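Local structure of glucose-resistance amylase regulator (Weissella paramesenteroides ATCC 33313, 4RK6) at residues V13-P18 with F71-D76; T191-T196 with E217-V222; V106-F111 with I270-I275; Y33-S38 with I247-M252. The protein binds alpha-D-glucopyranose between the two lobes of its sugar-binding region and, as a LacI-family member, probably regulates transcription by binding DNA. All coordinates share one frame; numbering follows the deposited sequence. Where two conformers were deposited one is given.

Interaction 1: residues V13-P18 with F71-D76; sequences VGVVVP and FMLSLD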
loop_
_atom_site.group_PDB
_atom_site.type_symbol
_atom_site.label_atom_id
_atom_site.label_comp_id
_atom_site.label_asym_id
_atom_site.label_seq_id
_atom_site.Cartn_x
_atom_site.Cartn_y
_atom_site.Cartn_z
ATOM N N VAL A 13 -22.613 3.728 -4.905
ATOM C CA VAL A 13 -21.721 4.886 -5.104
ATOM C C VAL A 13 -20.401 4.432 -5.702
ATOM O O VAL A 13 -19.951 3.302 -5.483
ATOM C CB VAL A 13 -21.463 5.700 -3.814
ATOM C CG1 VAL A 13 -22.789 6.242 -3.281
ATOM C CG2 VAL A 13 -20.711 4.898 -2.773
ATOM N N GLY A 14 -19.774 5.315 -6.469
ATOM C CA GLY A 14 -18.506 4.997 -7.114
ATOM C C GLY A 14 -17.384 5.809 -6.534
ATOM O O GLY A 14 -17.594 6.911 -6.024
ATOM N N VAL A 15 -16.175 5.273 -6.594
ATOM C CA VAL A 15 -14.990 6.010 -6.157
ATOM C C VAL A 15 -13.978 5.877 -7.268
ATOM O O VAL A 15 -13.777 4.784 -7.770
ATOM C CB VAL A 15 -14.382 5.445 -4.863
ATOM C CG1 VAL A 15 -13.256 6.337 -4.353
ATOM C CG2 VAL A 15 -15.446 5.291 -3.804
ATOM N N VAL A 16 -13.390 6.997 -7.659
ATOM C CA VAL A 16 -12.421 7.027 -8.754
ATOM C C VAL A 16 -11.069 7.272 -8.106
ATOM O O VAL A 16 -10.838 8.291 -7.459
ATOM C CB VAL A 16 -12.753 8.108 -9.811
ATOM C CG1 VAL A 16 -11.697 8.137 -10.919
ATOM C CG2 VAL A 16 -14.107 7.853 -10.438
ATOM N N VAL A 17 -10.180 6.297 -8.281
ATOM C CA VAL A 17 -8.840 6.299 -7.695
ATOM C C VAL A 17 -7.801 6.397 -8.826
ATOM O O VAL A 17 -7.930 5.718 -9.840
ATOM C CB VAL A 17 -8.594 4.992 -6.918
ATOM C CG1 VAL A 17 -7.249 5.004 -6.203
ATOM C CG2 VAL A 17 -9.732 4.751 -5.926
ATOM N N PRO A 18 -6.797 7.254 -8.663
ATOM C CA PRO A 18 -5.734 7.281 -9.685
ATOM C C PRO A 18 -4.921 5.985 -9.707
ATOM O O PRO A 18 -4.729 5.350 -8.664
ATOM C CB PRO A 18 -4.853 8.464 -9.267
ATOM C CG PRO A 18 -5.159 8.723 -7.836
ATOM C CD PRO A 18 -6.508 8.139 -7.519
ATOM N N PHE A 71 -17.175 9.698 -5.862
ATOM C CA PHE A 71 -16.189 10.311 -5.035
ATOM C C PHE A 71 -14.881 10.347 -5.786
ATOM O O PHE A 71 -14.416 9.315 -6.250
ATOM C CB PHE A 71 -16.064 9.545 -3.727
ATOM C CG PHE A 71 -17.331 9.597 -2.925
ATOM C CD1 PHE A 71 -17.690 10.775 -2.281
ATOM C CD2 PHE A 71 -18.217 8.544 -2.922
ATOM C CE1 PHE A 71 -18.884 10.867 -1.587
ATOM C CE2 PHE A 71 -19.407 8.628 -2.224
ATOM C CZ PHE A 71 -19.742 9.794 -1.561
HETATM N N MSE A 72 -14.302 11.538 -5.898
HETATM C CA MSE A 72 -13.048 11.743 -6.631
HETATM C C MSE A 72 -11.902 11.953 -5.675
HETATM O O MSE A 72 -11.966 12.828 -4.828
HETATM C CB MSE A 72 -13.196 13.001 -7.484
HETATM C CG MSE A 72 -14.457 12.934 -8.324
HETATM SE SE MSE A 72 -14.175 11.692 -9.829
HETATM C CE MSE A 72 -15.802 12.143 -10.836
ATOM N N LEU A 73 -10.828 11.170 -5.815
ATOM C CA LEU A 73 -9.645 11.314 -4.948
ATOM C C LEU A 73 -8.492 12.052 -5.632
ATOM O O LEU A 73 -7.664 12.648 -4.954
ATOM C CB LEU A 73 -9.131 9.950 -4.510
ATOM C CG LEU A 73 -10.093 8.909 -3.953
ATOM C CD1 LEU A 73 -9.326 7.950 -3.054
ATOM C CD2 LEU A 73 -11.251 9.525 -3.192
ATOM N N SER A 74 -8.444 11.988 -6.963
ATOM C CA SER A 74 -7.347 12.569 -7.741
ATOM C C SER A 74 -7.457 14.089 -7.790
ATOM O O SER A 74 -8.495 14.665 -7.440
ATOM C CB SER A 74 -7.341 12.019 -9.178
ATOM O OG SER A 74 -7.439 10.604 -9.223
ATOM N N LEU A 75 -6.378 14.737 -8.218
ATOM C CA LEU A 75 -6.407 16.167 -8.505
ATOM C C LEU A 75 -6.545 16.358 -10.026
ATOM O O LEU A 75 -6.700 17.483 -10.501
ATOM C CB LEU A 75 -5.149 16.857 -7.970
ATOM N N ASP A 76 -6.560 15.244 -10.767
ATOM C CA ASP A 76 -6.355 15.218 -12.214
ATOM C C ASP A 76 -7.614 14.859 -13.042
ATOM O O ASP A 76 -7.509 14.465 -14.207
ATOM C CB ASP A 76 -5.240 14.199 -12.513
ATOM C CG ASP A 76 -4.180 14.737 -13.455
ATOM O OD1 ASP A 76 -4.490 15.612 -14.293
ATOM O OD2 ASP A 76 -3.023 14.276 -13.355
HETATM O O HOH W 1 -9.854 10.401 -8.247
#
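Both polar backbone atoms of Phe-71 are satisfied by the strand beside it. Phe-71 N donates to Gly-14 O at 2.8 Å, and Phe-71 O takes the hydrogen of Val-16 N at 2.9 Å. Val-15 CA also approaches Phe-71 O, making a CA-H...O contact. Two residues on, Leu-73 N reaches Val-16 O weakly, at 3.3 Å, where strand 69-72 gives way to loop. A water near Val-16 O and Ser-74 N may serve both, but its contacts are improbably short and Ser-74 is poorly ordered, which makes the bridge doubtful. This is parallel pairing in the Rossmann-like N-terminal lobe of a LacI-type sugar-binding fold. Strand 12-18 lies between two neighbours: Gly-14 and Val-16 bond toward 69-72, whereas Val-13 and Val-15 turn to Glu-42, Leu-44 and Thr-46. Branched valines suit such an inner strand, because they are apolar and favour extended backbone. Phe-71 CG stands anti to its carbonyl carbon (chi1 -64°), and the ring's edge, at CE2, meets Val-13 CB at 3.9 Å. On the same face Val-15 CG1 packs against Leu-73 CD2 at 3.9 Å, and Leu-32 of helix 24-39 covers Val-15 and Phe-71. On the other face, in the conformer described, selenomethionine Met-72 lies alongside Val-16, with SE 3.9 Å from Val-16 CB.

Interaction 2: residues T191-T196 with E217-V222; sequences TAAIAT and EDLSIV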
loop_
_atom_site.group_PDB
_atom_site.type_symbol
_atom_site.label_atom_id
_atom_site.label_comp_id
_atom_site.label_asym_id
_atom_site.label_seq_id
_atom_site.Cartn_x
_atom_site.Cartn_y
_atom_site.Cartn_z
ATOM N N THR A 191 18.707 22.436 6.893
ATOM C CA THR A 191 18.837 21.590 8.088
ATOM C C THR A 191 17.623 20.697 8.329
ATOM O O THR A 191 17.688 19.776 9.157
ATOM C CB THR A 191 19.096 22.429 9.354
ATOM O OG1 THR A 191 17.986 23.328 9.594
ATOM C CG2 THR A 191 20.399 23.215 9.201
ATOM N N ALA A 192 16.525 21.010 7.644
ATOM C CA ALA A 192 15.263 20.276 7.761
ATOM C C ALA A 192 14.599 20.181 6.414
ATOM O O ALA A 192 14.733 21.063 5.556
ATOM C CB ALA A 192 14.331 20.947 8.745
ATOM N N ALA A 193 13.888 19.080 6.217
ATOM C CA ALA A 193 13.128 18.849 5.015
ATOM C C ALA A 193 11.695 18.472 5.386
ATOM O O ALA A 193 11.467 17.674 6.284
ATOM C CB ALA A 193 13.763 17.745 4.190
ATOM N N ILE A 194 10.745 19.099 4.713
ATOM C CA ILE A 194 9.339 18.763 4.836
ATOM C C ILE A 194 9.030 17.872 3.650
ATOM O O ILE A 194 9.143 18.281 2.493
ATOM C CB ILE A 194 8.446 20.011 4.810
ATOM C CG1 ILE A 194 8.795 20.918 5.992
ATOM C CG2 ILE A 194 6.991 19.597 4.861
ATOM C CD1 ILE A 194 8.113 22.264 6.010
ATOM N N ALA A 195 8.655 16.633 3.927
ATOM C CA ALA A 195 8.388 15.656 2.883
ATOM C C ALA A 195 6.908 15.629 2.547
ATOM O O ALA A 195 6.086 15.475 3.452
ATOM C CB ALA A 195 8.848 14.286 3.377
ATOM N N THR A 196 6.541 15.720 1.263
ATOM C CA THR A 196 5.123 15.859 0.903
ATOM C C THR A 196 4.328 14.556 1.034
ATOM O O THR A 196 3.100 14.565 0.930
ATOM C CB THR A 196 4.905 16.394 -0.535
ATOM O OG1 THR A 196 5.419 15.458 -1.495
ATOM C CG2 THR A 196 5.541 17.720 -0.695
ATOM N N GLU A 217 20.369 13.885 13.217
ATOM C CA GLU A 217 21.621 14.626 13.488
ATOM C C GLU A 217 22.019 15.456 12.280
ATOM O O GLU A 217 22.435 16.601 12.419
ATOM C CB GLU A 217 22.775 13.660 13.840
ATOM C CG GLU A 217 22.738 13.060 15.243
ATOM C CD GLU A 217 21.479 12.256 15.544
ATOM O OE1 GLU A 217 20.870 12.509 16.606
ATOM O OE2 GLU A 217 21.081 11.385 14.726
ATOM N N ASP A 218 21.905 14.866 11.087
ATOM C CA ASP A 218 22.386 15.493 9.856
ATOM C C ASP A 218 21.291 16.078 8.984
ATOM O O ASP A 218 21.584 16.710 7.976
ATOM C CB ASP A 218 23.203 14.479 9.064
ATOM C CG ASP A 218 24.422 13.992 9.837
ATOM O OD1 ASP A 218 25.166 14.853 10.356
ATOM O OD2 ASP A 218 24.629 12.767 9.947
ATOM N N LEU A 219 20.037 15.851 9.363
ATOM C CA LEU A 219 18.858 16.347 8.638
ATOM C C LEU A 219 17.617 15.996 9.430
ATOM O O LEU A 219 17.389 14.820 9.701
ATOM C CB LEU A 219 18.723 15.718 7.247
ATOM C CG LEU A 219 17.489 16.168 6.451
ATOM C CD1 LEU A 219 17.573 17.639 6.087
ATOM C CD2 LEU A 219 17.266 15.305 5.198
ATOM N N SER A 220 16.834 17.008 9.797
ATOM C CA SER A 220 15.527 16.804 10.404
ATOM C C SER A 220 14.458 16.606 9.321
ATOM O O SER A 220 14.543 17.202 8.246
ATOM C CB SER A 220 15.183 18.006 11.296
ATOM O OG SER A 220 15.974 18.005 12.488
ATOM N N ILE A 221 13.439 15.785 9.609
ATOM C CA ILE A 221 12.406 15.502 8.629
ATOM C C ILE A 221 11.047 15.526 9.303
ATOM O O ILE A 221 10.887 14.970 10.402
ATOM C CB ILE A 221 12.594 14.116 7.942
ATOM C CG1 ILE A 221 13.939 13.997 7.239
ATOM C CG2 ILE A 221 11.484 13.837 6.928
ATOM C CD1 ILE A 221 14.236 12.561 6.836
ATOM N N VAL A 222 10.084 16.156 8.635
ATOM C CA VAL A 222 8.667 16.016 8.971
ATOM C C VAL A 222 7.932 15.606 7.703
ATOM O O VAL A 222 8.139 16.196 6.639
ATOM C CB VAL A 222 8.036 17.299 9.552
ATOM C CG1 VAL A 222 6.554 17.071 9.835
ATOM C CG2 VAL A 222 8.751 17.750 10.811
HETATM O O HOH W 2 18.614 18.435 12.220
#
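Ala-193 pairs with Ile-221 at the middle of two parallel strands whose directions differ by 20°, and here the fit is close. Ala-193 N donates to Ser-220 O at 2.8 Å, and Ala-193 O accepts from Val-222 N at 3.1 Å. Ala-195 N then closes on Val-222 O, also at 2.8 Å. Between these bonds, Ala-192 CA and Ile-194 CA send CA-H...O contacts to the same two carbonyls, Ser-220 O and Val-222 O. Small side chains suit this tight part: Ala-192 CB comes within 4.0 Å of Ser-220 CB, and the backbones carry most of the contact. Leu-219 supplies bulk where the alanines cannot. Its CG is anti to the backbone N (chi1 179°), and its CD1 lies 3.7 Å from Thr-191 O and a looser 4.3 Å from Ala-193 CB.

The end at Thr-191 is more open and more polar. Ser-220 N still donates to Thr-191 O at 3.0 Å, but a water held 2.7 Å from Ser-220 OG reaches that carbonyl only weakly. The hydroxyls there find partners beyond the pair, Thr-191 OG1 with His-126 ND1 and Ser-220 OG with Leu-281 N. At the far end Thr-196 touches the bound glucose. The two strands belong to a beta-alpha-beta unit of the C-terminal lobe: its own helix 198-210 packs on Ala-195 and Ile-221, while helix 110-123 covers Ala-192, Ile-194 and Val-222, and strand 129-132 bonds along the outer edge of 192-195.

Interaction 3: residues V106-F111 with I270-I275; sequences VTSNEF and IPTELI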
loop_
_atom_site.group_PDB
_atom_site.type_symbol
_atom_site.label_atom_id
_atom_site.label_comp_id
_atom_site.label_asym_id
_atom_site.label_seq_id
_atom_site.Cartn_x
_atom_site.Cartn_y
_atom_site.Cartn_z
ATOM N N VAL A 106 -14.231 17.383 0.744
ATOM C CA VAL A 106 -13.838 17.109 2.119
ATOM C C VAL A 106 -12.331 16.868 2.120
ATOM O O VAL A 106 -11.831 16.036 1.328
ATOM C CB VAL A 106 -14.547 15.861 2.675
ATOM C CG1 VAL A 106 -14.153 15.675 4.138
ATOM C CG2 VAL A 106 -16.062 15.995 2.524
ATOM N N THR A 107 -11.632 17.592 2.985
ATOM C CA THR A 107 -10.171 17.641 2.928
ATOM C C THR A 107 -9.578 18.092 4.245
ATOM O O THR A 107 -10.228 18.789 5.048
ATOM C CB THR A 107 -9.709 18.580 1.770
ATOM O OG1 THR A 107 -8.277 18.580 1.648
ATOM C CG2 THR A 107 -10.174 20.021 2.006
ATOM N N SER A 108 -8.326 17.708 4.485
ATOM C CA SER A 108 -7.531 18.389 5.491
ATOM C C SER A 108 -7.275 19.794 4.970
ATOM O O SER A 108 -7.185 20.001 3.751
ATOM C CB SER A 108 -6.196 17.651 5.725
ATOM O OG SER A 108 -6.414 16.303 6.167
ATOM N N ASN A 109 -7.107 20.746 5.876
ATOM C CA ASN A 109 -6.783 22.099 5.483
ATOM C C ASN A 109 -5.305 22.241 5.148
ATOM O O ASN A 109 -4.458 22.200 6.032
ATOM C CB ASN A 109 -7.173 23.096 6.572
ATOM C CG ASN A 109 -7.032 24.548 6.131
ATOM O OD1 ASN A 109 -5.940 25.058 5.876
ATOM N ND2 ASN A 109 -8.164 25.246 6.087
ATOM N N GLU A 110 -5.013 22.429 3.869
ATOM C CA GLU A 110 -3.634 22.376 3.381
ATOM C C GLU A 110 -2.742 23.462 3.977
ATOM O O GLU A 110 -1.619 23.180 4.383
ATOM C CB GLU A 110 -3.591 22.403 1.850
ATOM C CG GLU A 110 -3.978 21.091 1.191
ATOM C CD GLU A 110 -2.820 20.095 1.115
ATOM O OE1 GLU A 110 -1.660 20.451 1.433
ATOM O OE2 GLU A 110 -3.081 18.964 0.693
ATOM N N PHE A 111 -3.220 24.704 4.061
ATOM C CA PHE A 111 -2.367 25.728 4.621
ATOM C C PHE A 111 -2.109 25.494 6.106
ATOM O O PHE A 111 -1.001 25.710 6.581
ATOM C CB PHE A 111 -2.899 27.144 4.388
ATOM C CG PHE A 111 -1.973 28.191 4.914
ATOM C CD1 PHE A 111 -0.820 28.535 4.207
ATOM C CD2 PHE A 111 -2.196 28.767 6.156
ATOM C CE1 PHE A 111 0.073 29.450 4.719
ATOM C CE2 PHE A 111 -1.307 29.693 6.666
ATOM C CZ PHE A 111 -0.173 30.034 5.946
ATOM N N ILE A 270 -11.233 18.664 7.676
ATOM C CA ILE A 270 -11.066 17.646 8.688
ATOM C C ILE A 270 -9.754 17.947 9.434
ATOM O O ILE A 270 -8.704 18.158 8.813
ATOM C CB ILE A 270 -11.065 16.240 8.049
ATOM C CG1 ILE A 270 -12.324 16.034 7.192
ATOM C CG2 ILE A 270 -10.902 15.148 9.111
ATOM C CD1 ILE A 270 -13.650 16.126 7.928
ATOM N N PRO A 271 -9.815 18.010 10.774
ATOM C CA PRO A 271 -8.626 18.342 11.557
ATOM C C PRO A 271 -7.485 17.354 11.368
ATOM O O PRO A 271 -7.726 16.188 11.080
ATOM C CB PRO A 271 -9.107 18.229 13.018
ATOM C CG PRO A 271 -10.585 18.087 12.971
ATOM C CD PRO A 271 -10.919 17.516 11.634
ATOM N N THR A 272 -6.274 17.859 11.559
ATOM C CA THR A 272 -5.064 17.033 11.570
ATOM C C THR A 272 -4.310 17.297 12.859
ATOM O O THR A 272 -4.688 18.140 13.680
ATOM C CB THR A 272 -4.129 17.349 10.384
ATOM O OG1 THR A 272 -3.592 18.667 10.506
ATOM C CG2 THR A 272 -4.861 17.212 9.094
ATOM N N GLU A 273 -3.210 16.594 13.028
ATOM C CA GLU A 273 -2.404 16.767 14.212
ATOM C C GLU A 273 -0.971 16.391 13.865
ATOM O O GLU A 273 -0.745 15.504 13.032
ATOM C CB GLU A 273 -2.913 15.853 15.309
ATOM C CG GLU A 273 -2.955 14.376 14.916
ATOM C CD GLU A 273 -3.830 13.541 15.846
ATOM O OE1 GLU A 273 -4.660 14.127 16.594
ATOM O OE2 GLU A 273 -3.667 12.294 15.836
ATOM N N LEU A 274 -0.054 17.066 14.525
ATOM C CA LEU A 274 1.358 16.878 14.282
ATOM C C LEU A 274 1.841 15.919 15.357
ATOM O O LEU A 274 1.744 16.208 16.547
ATOM C CB LEU A 274 2.062 18.229 14.326
ATOM C CG LEU A 274 3.483 18.213 13.771
ATOM C CD1 LEU A 274 3.934 19.630 13.416
ATOM C CD2 LEU A 274 4.460 17.585 14.756
ATOM N N ILE A 275 2.264 14.730 14.935
ATOM C CA ILE A 275 2.744 13.726 15.833
ATOM C C ILE A 275 4.251 13.737 15.873
ATOM O O ILE A 275 4.938 13.467 14.874
ATOM C CB ILE A 275 2.258 12.328 15.419
ATOM C CG1 ILE A 275 0.738 12.304 15.355
ATOM C CG2 ILE A 275 2.788 11.285 16.395
ATOM C CD1 ILE A 275 0.172 10.987 14.910
HETATM O O HOH W 3 -7.477 15.020 8.375
HETATM O O HOH W 4 -7.326 20.412 8.713
#
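Val-106 CG1 stands anti to its backbone N (chi1 -177°) and Ile-270 CG1 anti to its carbonyl carbon (chi1 -54°), which brings the valine methyl and the isoleucine methylene to 3.6 Å as the side chains cross obliquely. The contact lies where the chain leaving strand 104-108 and the broken strand 267-275 pass between the lobes of the LacI-type fold, in the hinge region beside the sugar. Apolar branches suit the side covered by Ile-247 of helix 244-257. The direct pairing is limited to one hydrogen bond, Ile-270 N to Thr-107 O at 2.8 Å, with a CA-H...O contact from Ser-108 CA to Ile-270 O. Beyond that, Ser-108 touches with its polar side chain: OG rests 3.4 Å from Thr-272 CG2, while its bonds go to a water and to Gln-242 OE1, a residue of the glucose pocket. That water also donates to Pro-271 O. Asn-109 suits its place at the N-cap of helix 110-123, since OD1 accepts from Glu-112 N. Its own backbone N is joined to the other segment through a second water, 2.9 Å from Asn-109 N, which donates to Ile-270 O at 2.6 Å.

Interaction 4: residues Y33-S38 with I247-M252; sequences YETTIS and IGRIAM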
loop_
_atom_site.group_PDB
_atom_site.type_symbol
_atom_site.label_atom_id
_atom_site.label_comp_id
_atom_site.label_asym_id
_atom_site.label_seq_id
_atom_site.Cartn_x
_atom_site.Cartn_y
_atom_site.Cartn_z
ATOM N N TYR A 33 -16.385 3.007 2.976
ATOM C CA TYR A 33 -16.972 1.694 3.108
ATOM C C TYR A 33 -17.791 1.543 4.391
ATOM O O TYR A 33 -18.923 1.037 4.358
ATOM C CB TYR A 33 -15.860 0.659 3.082
ATOM C CG TYR A 33 -16.341 -0.754 3.024
ATOM C CD1 TYR A 33 -16.676 -1.347 1.803
ATOM C CD2 TYR A 33 -16.430 -1.524 4.184
ATOM C CE1 TYR A 33 -17.109 -2.664 1.749
ATOM C CE2 TYR A 33 -16.858 -2.839 4.139
ATOM C CZ TYR A 33 -17.196 -3.406 2.925
ATOM O OH TYR A 33 -17.619 -4.715 2.899
ATOM N N GLU A 34 -17.233 1.964 5.522
ATOM C CA GLU A 34 -18.001 1.878 6.758
ATOM C C GLU A 34 -19.308 2.678 6.717
ATOM O O GLU A 34 -20.299 2.231 7.264
ATOM C CB GLU A 34 -17.176 2.188 8.007
ATOM C CG GLU A 34 -16.422 3.496 8.050
ATOM C CD GLU A 34 -15.538 3.571 9.279
ATOM O OE1 GLU A 34 -15.999 3.136 10.352
ATOM O OE2 GLU A 34 -14.388 4.055 9.182
ATOM N N THR A 35 -19.327 3.829 6.049
ATOM C CA THR A 35 -20.558 4.619 5.979
ATOM C C THR A 35 -21.513 4.093 4.917
ATOM O O THR A 35 -22.727 4.152 5.108
ATOM C CB THR A 35 -20.259 6.127 5.789
ATOM O OG1 THR A 35 -19.439 6.570 6.876
ATOM C CG2 THR A 35 -21.542 6.949 5.791
ATOM N N THR A 36 -20.996 3.566 3.802
ATOM C CA THR A 36 -21.861 2.948 2.790
ATOM C C THR A 36 -22.531 1.697 3.338
ATOM O O THR A 36 -23.721 1.464 3.103
ATOM C CB THR A 36 -21.112 2.554 1.498
ATOM O OG1 THR A 36 -20.107 1.571 1.791
ATOM C CG2 THR A 36 -20.483 3.772 0.861
ATOM N N ILE A 37 -21.755 0.899 4.071
ATOM C CA ILE A 37 -22.256 -0.360 4.632
ATOM C C ILE A 37 -23.470 -0.100 5.530
ATOM O O ILE A 37 -24.508 -0.750 5.401
ATOM C CB ILE A 37 -21.128 -1.145 5.382
ATOM C CG1 ILE A 37 -21.080 -2.597 4.904
ATOM C CG2 ILE A 37 -21.249 -1.071 6.907
ATOM C CD1 ILE A 37 -20.536 -2.754 3.502
ATOM N N SER A 38 -23.354 0.888 6.408
ATOM C CA SER A 38 -24.388 1.154 7.387
ATOM C C SER A 38 -25.575 1.926 6.806
ATOM O O SER A 38 -26.611 2.016 7.453
ATOM C CB SER A 38 -23.799 1.897 8.584
ATOM O OG SER A 38 -23.104 3.055 8.167
ATOM N N ILE A 247 -12.190 11.585 6.553
ATOM C CA ILE A 247 -12.480 12.208 5.248
ATOM C C ILE A 247 -13.476 11.377 4.445
ATOM O O ILE A 247 -14.439 11.911 3.909
ATOM C CB ILE A 247 -11.174 12.492 4.459
ATOM C CG1 ILE A 247 -10.357 13.552 5.186
ATOM C CG2 ILE A 247 -11.481 12.912 3.024
ATOM C CD1 ILE A 247 -8.897 13.625 4.744
ATOM N N GLY A 248 -13.260 10.066 4.377
ATOM C CA GLY A 248 -14.161 9.174 3.671
ATOM C C GLY A 248 -15.551 9.152 4.303
ATOM O O GLY A 248 -16.556 9.282 3.608
ATOM N N ARG A 249 -15.622 8.997 5.625
ATOM C CA ARG A 249 -16.939 8.952 6.284
ATOM C C ARG A 249 -17.751 10.234 6.054
ATOM O O ARG A 249 -18.959 10.179 5.764
ATOM C CB ARG A 249 -16.787 8.736 7.796
ATOM C CG ARG A 249 -16.321 7.349 8.189
ATOM C CD ARG A 249 -16.486 7.129 9.692
ATOM N NE ARG A 249 -15.524 7.902 10.472
ATOM C CZ ARG A 249 -14.280 7.503 10.772
ATOM N NH1 ARG A 249 -13.822 6.309 10.391
ATOM N NH2 ARG A 249 -13.503 8.294 11.486
ATOM N N ILE A 250 -17.097 11.377 6.187
ATOM C CA ILE A 250 -17.761 12.680 6.076
ATOM C C ILE A 250 -18.192 12.951 4.634
ATOM O O ILE A 250 -19.293 13.474 4.396
ATOM C CB ILE A 250 -16.871 13.783 6.666
ATOM C CG1 ILE A 250 -16.702 13.563 8.188
ATOM C CG2 ILE A 250 -17.416 15.180 6.411
ATOM C CD1 ILE A 250 -17.973 13.647 9.012
ATOM N N ALA A 251 -17.370 12.577 3.661
ATOM C CA ALA A 251 -17.799 12.694 2.258
ATOM C C ALA A 251 -19.091 11.891 1.986
ATOM O O ALA A 251 -20.034 12.378 1.362
ATOM C CB ALA A 251 -16.693 12.256 1.309
HETATM N N MSE A 252 -19.158 10.667 2.486
HETATM C CA MSE A 252 -20.347 9.850 2.289
HETATM C C MSE A 252 -21.502 10.454 3.057
HETATM O O MSE A 252 -22.634 10.517 2.549
HETATM C CB MSE A 252 -20.073 8.394 2.681
HETATM C CG MSE A 252 -21.243 7.468 2.377
HETATM SE SE MSE A 252 -21.794 7.415 0.505
HETATM C CE MSE A 252 -23.517 6.469 0.709
HETATM O O HOH W 5 -20.715 9.058 8.394
#
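Helices 33-38 and 247-252 run in broadly the same direction, 38° apart with axes 8.4 Å from each other, and come nearest at Thr-35 and Arg-249. They are neighbours on one face of the sheet in the Rossmann-like N-terminal lobe, where helix 244-257 returns late in the chain to cover strands 91-95 and 104-108. Residue types follow depth. Toward the sheet Met-252, a selenomethionine, turns its long apolar chain to the threonines. Its CG is anti to the backbone N (chi1 -175°) and presses on Thr-35 CG2 at 3.5 Å, tighter than usual carbon contact, as the two side chains slide past each other in opposite directions. Farther along, SE lies 3.9 Å from Thr-36 CG2. One torsion sets both branches of Thr-36: OG1 donates to Tyr-33 O in its own helix and CG2 meets the selenium. Threonine also serves at Thr-35, where the methyl goes to Met-252 and OG1 lies 3.5 Å from Arg-249 CG; a water 3.2 Å from Thr-35 OG1 reaches Arg-249 O only weakly.

Toward the surface Arg-249 reaches across to Glu-34 in a salt bridge. Its guanidinium is shared, NH2 making a second salt bridge to Glu-246 OE1. On the other side of helix 24-39, Tyr-33 and Ile-37 pack on Leu-19 and His-54, respectively, of the second subunit. The carboxylate and guanidinium planes are 86° apart: Arg-249 NH1 donates in its own plane, through a bent bond, to Glu-34 OE2, 2.6 Å away, but meets that oxygen from above the carboxylate plane.

In the fold
Interactions 1 and 2 are buried parallel strand pairs on opposite sides of the chain's centre, one in the sheet of each lobe, and main-chain bonds dominate both. Interaction 1 adds large side chains, whereas interaction 2 relies on alanines. Interaction 3 lies between the lobes, buried too but with a single direct bond and two waters, as befits strands about to separate. Interaction 4 is only partly buried and joins helices mainly through side chains, its ion pair at the surface. It overlies its neighbours: Phe-71 CZ meets Met-252 SE at 3.8 Å, and Val-106 CG2 lies 3.7 Å from Ala-251 CA, linking helix 244-257 to interactions 1 and 3.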